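Local coordinates for protein extracellular PQQ-dependent sugar dehydrogenase (Coprinopsis cinerea, PDB 6JT6) that probably oxidises sugars with pyrroloquinoline quinone and passes the electrons on through its haem-bearing cytochrome b domain, at residues P41-G46 with T180-Y185. Residues are numbered along the deposited sequence; the frame is centred on the assembly and turned at random.
Sequences PDEFIG and TLYDYY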
loop_
_atom_site.group_PDB
_atom_site.type_symbol
_atom_site.label_atom_id
_atom_site.label_comp_id
_atom_site.label_asym_id
_atom_site.label_seq_id
_atom_site.Cartn_x
_atom_site.Cartn_y
_atom_site.Cartn_z
ATOM N N PRO A 41 -11.463 -13.792 -1.337
ATOM C CA PRO A 41 -10.879 -12.507 -1.572
ATOM C C PRO A 41 -10.454 -11.831 -0.262
ATOM O O PRO A 41 -10.838 -10.688 -0.019
ATOM C CB PRO A 41 -12.046 -11.753 -2.237
ATOM C CG PRO A 41 -13.291 -12.373 -1.637
ATOM C CD PRO A 41 -12.865 -13.628 -0.901
ATOM N N ASP A 42 -9.704 -12.536 0.587
ATOM C CA ASP A 42 -9.234 -11.931 1.844
ATOM C C ASP A 42 -7.807 -11.400 1.705
ATOM O O ASP A 42 -6.957 -11.584 2.595
ATOM C CB ASP A 42 -9.394 -12.889 3.038
ATOM C CG ASP A 42 -9.203 -12.201 4.389
ATOM O OD1 ASP A 42 -9.023 -10.964 4.443
ATOM O OD2 ASP A 42 -9.225 -12.910 5.417
ATOM N N GLU A 43 -7.556 -10.743 0.574
ATOM C CA GLU A 43 -6.227 -10.237 0.249
ATOM C C GLU A 43 -6.279 -9.207 -0.886
ATOM O O GLU A 43 -7.295 -9.071 -1.576
ATOM C CB GLU A 43 -5.281 -11.391 -0.096
ATOM C CG GLU A 43 -5.497 -12.053 -1.453
ATOM C CD GLU A 43 -4.358 -12.990 -1.777
ATOM O OE1 GLU A 43 -4.455 -14.187 -1.447
ATOM O OE2 GLU A 43 -3.330 -12.533 -2.302
ATOM N N PHE A 44 -5.178 -8.468 -1.059
ATOM C CA PHE A 44 -5.004 -7.614 -2.232
ATOM C C PHE A 44 -3.517 -7.397 -2.428
ATOM O O PHE A 44 -2.729 -7.762 -1.573
ATOM C CB PHE A 44 -5.750 -6.272 -2.097
ATOM C CG PHE A 44 -5.271 -5.405 -0.948
ATOM C CD1 PHE A 44 -4.288 -4.435 -1.155
ATOM C CD2 PHE A 44 -5.857 -5.524 0.330
ATOM C CE1 PHE A 44 -3.821 -3.641 -0.110
ATOM C CE2 PHE A 44 -5.416 -4.713 1.382
ATOM C CZ PHE A 44 -4.399 -3.772 1.158
ATOM N N ILE A 45 -3.167 -6.827 -3.574
ATOM C CA ILE A 45 -1.808 -6.405 -3.859
ATOM C C ILE A 45 -1.789 -4.889 -3.773
ATOM O O ILE A 45 -2.696 -4.221 -4.318
ATOM C CB ILE A 45 -1.386 -6.844 -5.275
ATOM C CG1 ILE A 45 -1.310 -8.386 -5.356
ATOM C CG2 ILE A 45 -0.059 -6.199 -5.688
ATOM C CD1 ILE A 45 -1.296 -8.894 -6.805
ATOM N N GLY A 46 -0.773 -4.346 -3.090
ATOM C CA GLY A 46 -0.602 -2.891 -3.037
ATOM C C GLY A 46 0.710 -2.414 -3.648
ATOM O O GLY A 46 1.667 -3.180 -3.789
ATOM N N THR A 180 -9.936 -10.841 -12.482
ATOM C CA THR A 180 -9.671 -12.281 -12.600
ATOM C C THR A 180 -8.190 -12.515 -12.929
ATOM O O THR A 180 -7.691 -13.612 -12.717
ATOM C CB THR A 180 -10.609 -12.994 -13.615
ATOM O OG1 THR A 180 -10.454 -12.398 -14.903
ATOM C CG2 THR A 180 -12.053 -12.887 -13.171
ATOM N N LEU A 181 -7.483 -11.462 -13.374
ATOM C CA LEU A 181 -6.022 -11.518 -13.597
ATOM C C LEU A 181 -5.157 -11.497 -12.299
ATOM O O LEU A 181 -3.932 -11.563 -12.381
ATOM C CB LEU A 181 -5.547 -10.398 -14.535
ATOM C CG LEU A 181 -5.929 -10.578 -16.014
ATOM C CD1 LEU A 181 -5.512 -9.344 -16.769
ATOM C CD2 LEU A 181 -5.314 -11.835 -16.637
ATOM N N TYR A 182 -5.807 -11.450 -11.141
ATOM C CA TYR A 182 -5.118 -11.303 -9.867
ATOM C C TYR A 182 -3.956 -12.302 -9.626
ATOM O O TYR A 182 -2.849 -11.861 -9.243
ATOM C CB TYR A 182 -6.110 -11.325 -8.709
ATOM C CG TYR A 182 -5.478 -11.063 -7.347
ATOM C CD1 TYR A 182 -5.318 -9.746 -6.875
ATOM C CD2 TYR A 182 -5.013 -12.142 -6.537
ATOM C CE1 TYR A 182 -4.728 -9.496 -5.647
ATOM C CE2 TYR A 182 -4.430 -11.890 -5.286
ATOM C CZ TYR A 182 -4.296 -10.565 -4.859
ATOM O OH TYR A 182 -3.727 -10.291 -3.649
ATOM N N ASP A 183 -4.217 -13.610 -9.787
ATOM C CA ASP A 183 -3.215 -14.659 -9.570
ATOM C C ASP A 183 -2.025 -14.495 -10.510
ATOM O O ASP A 183 -0.885 -14.586 -10.062
ATOM C CB ASP A 183 -3.784 -16.087 -9.723
ATOM C CG ASP A 183 -4.826 -16.453 -8.679
ATOM O OD1 ASP A 183 -4.716 -16.082 -7.482
ATOM O OD2 ASP A 183 -5.781 -17.160 -9.079
ATOM N N TYR A 184 -2.285 -14.237 -11.796
ATOM C CA TYR A 184 -1.242 -13.962 -12.796
ATOM C C TYR A 184 -0.420 -12.743 -12.388
ATOM O O TYR A 184 0.818 -12.792 -12.400
ATOM C CB TYR A 184 -1.861 -13.721 -14.188
ATOM C CG TYR A 184 -0.889 -13.210 -15.227
ATOM C CD1 TYR A 184 0.189 -14.017 -15.669
ATOM C CD2 TYR A 184 -1.028 -11.915 -15.773
ATOM C CE1 TYR A 184 1.088 -13.549 -16.627
ATOM C CE2 TYR A 184 -0.134 -11.436 -16.736
ATOM C CZ TYR A 184 0.923 -12.256 -17.159
ATOM O OH TYR A 184 1.822 -11.795 -18.103
ATOM N N TYR A 185 -1.120 -11.659 -12.016
ATOM C CA TYR A 185 -0.469 -10.436 -11.553
ATOM C C TYR A 185 0.386 -10.701 -10.308
ATOM O O TYR A 185 1.509 -10.205 -10.218
ATOM C CB TYR A 185 -1.519 -9.334 -11.266
ATOM C CG TYR A 185 -2.036 -8.609 -12.499
ATOM C CD1 TYR A 185 -1.363 -8.695 -13.736
ATOM C CD2 TYR A 185 -3.189 -7.802 -12.427
ATOM C CE1 TYR A 185 -1.842 -8.018 -14.867
ATOM C CE2 TYR A 185 -3.646 -7.070 -13.540
ATOM C CZ TYR A 185 -2.988 -7.187 -14.761
ATOM O OH TYR A 185 -3.431 -6.470 -15.879
#
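Tyr182, in the first turn of the helix 182-191, points its hydroxyl at the strand 43-51, where two alternate residues cross it obliquely, a compact example of a helix docked on a sheet with a tyrosine at the centre. With CG anti to the backbone N (chi1 -175°), its ring extends until the hydroxyl comes up against the strand backbone, Tyr182 OH lying 3.1 Å from Phe44 C. Glu43 meets the ring at its edge: Tyr182 OH donates to the anti lone pair of Glu43 OE2 at 2.6 Å, the carboxylate standing nearly perpendicular to the ring (88°). The same OE2 forms a salt bridge with Arg119, which probably keeps the carboxylate ionised as an acceptor. Ile45 lies over one face, its CD1 4.1 Å from the Tyr182 ring centroid in a CH-pi contact, and Ile45 CG1 packs 3.6 Å from Tyr182 CE1. A leucine here, lacking hydroxyl and ring, would probably leave Glu43 less firmly held and weaken the packing against Ile45. In this haem-binding cytochrome domain, the helix packs on strands 26-33 and 43-51: Tyr182 also touches Ile31 and Pro33, Leu186 and Leu189 add to the packing on Ile45, and Phe44 turns away from the helix to stack on Phe32.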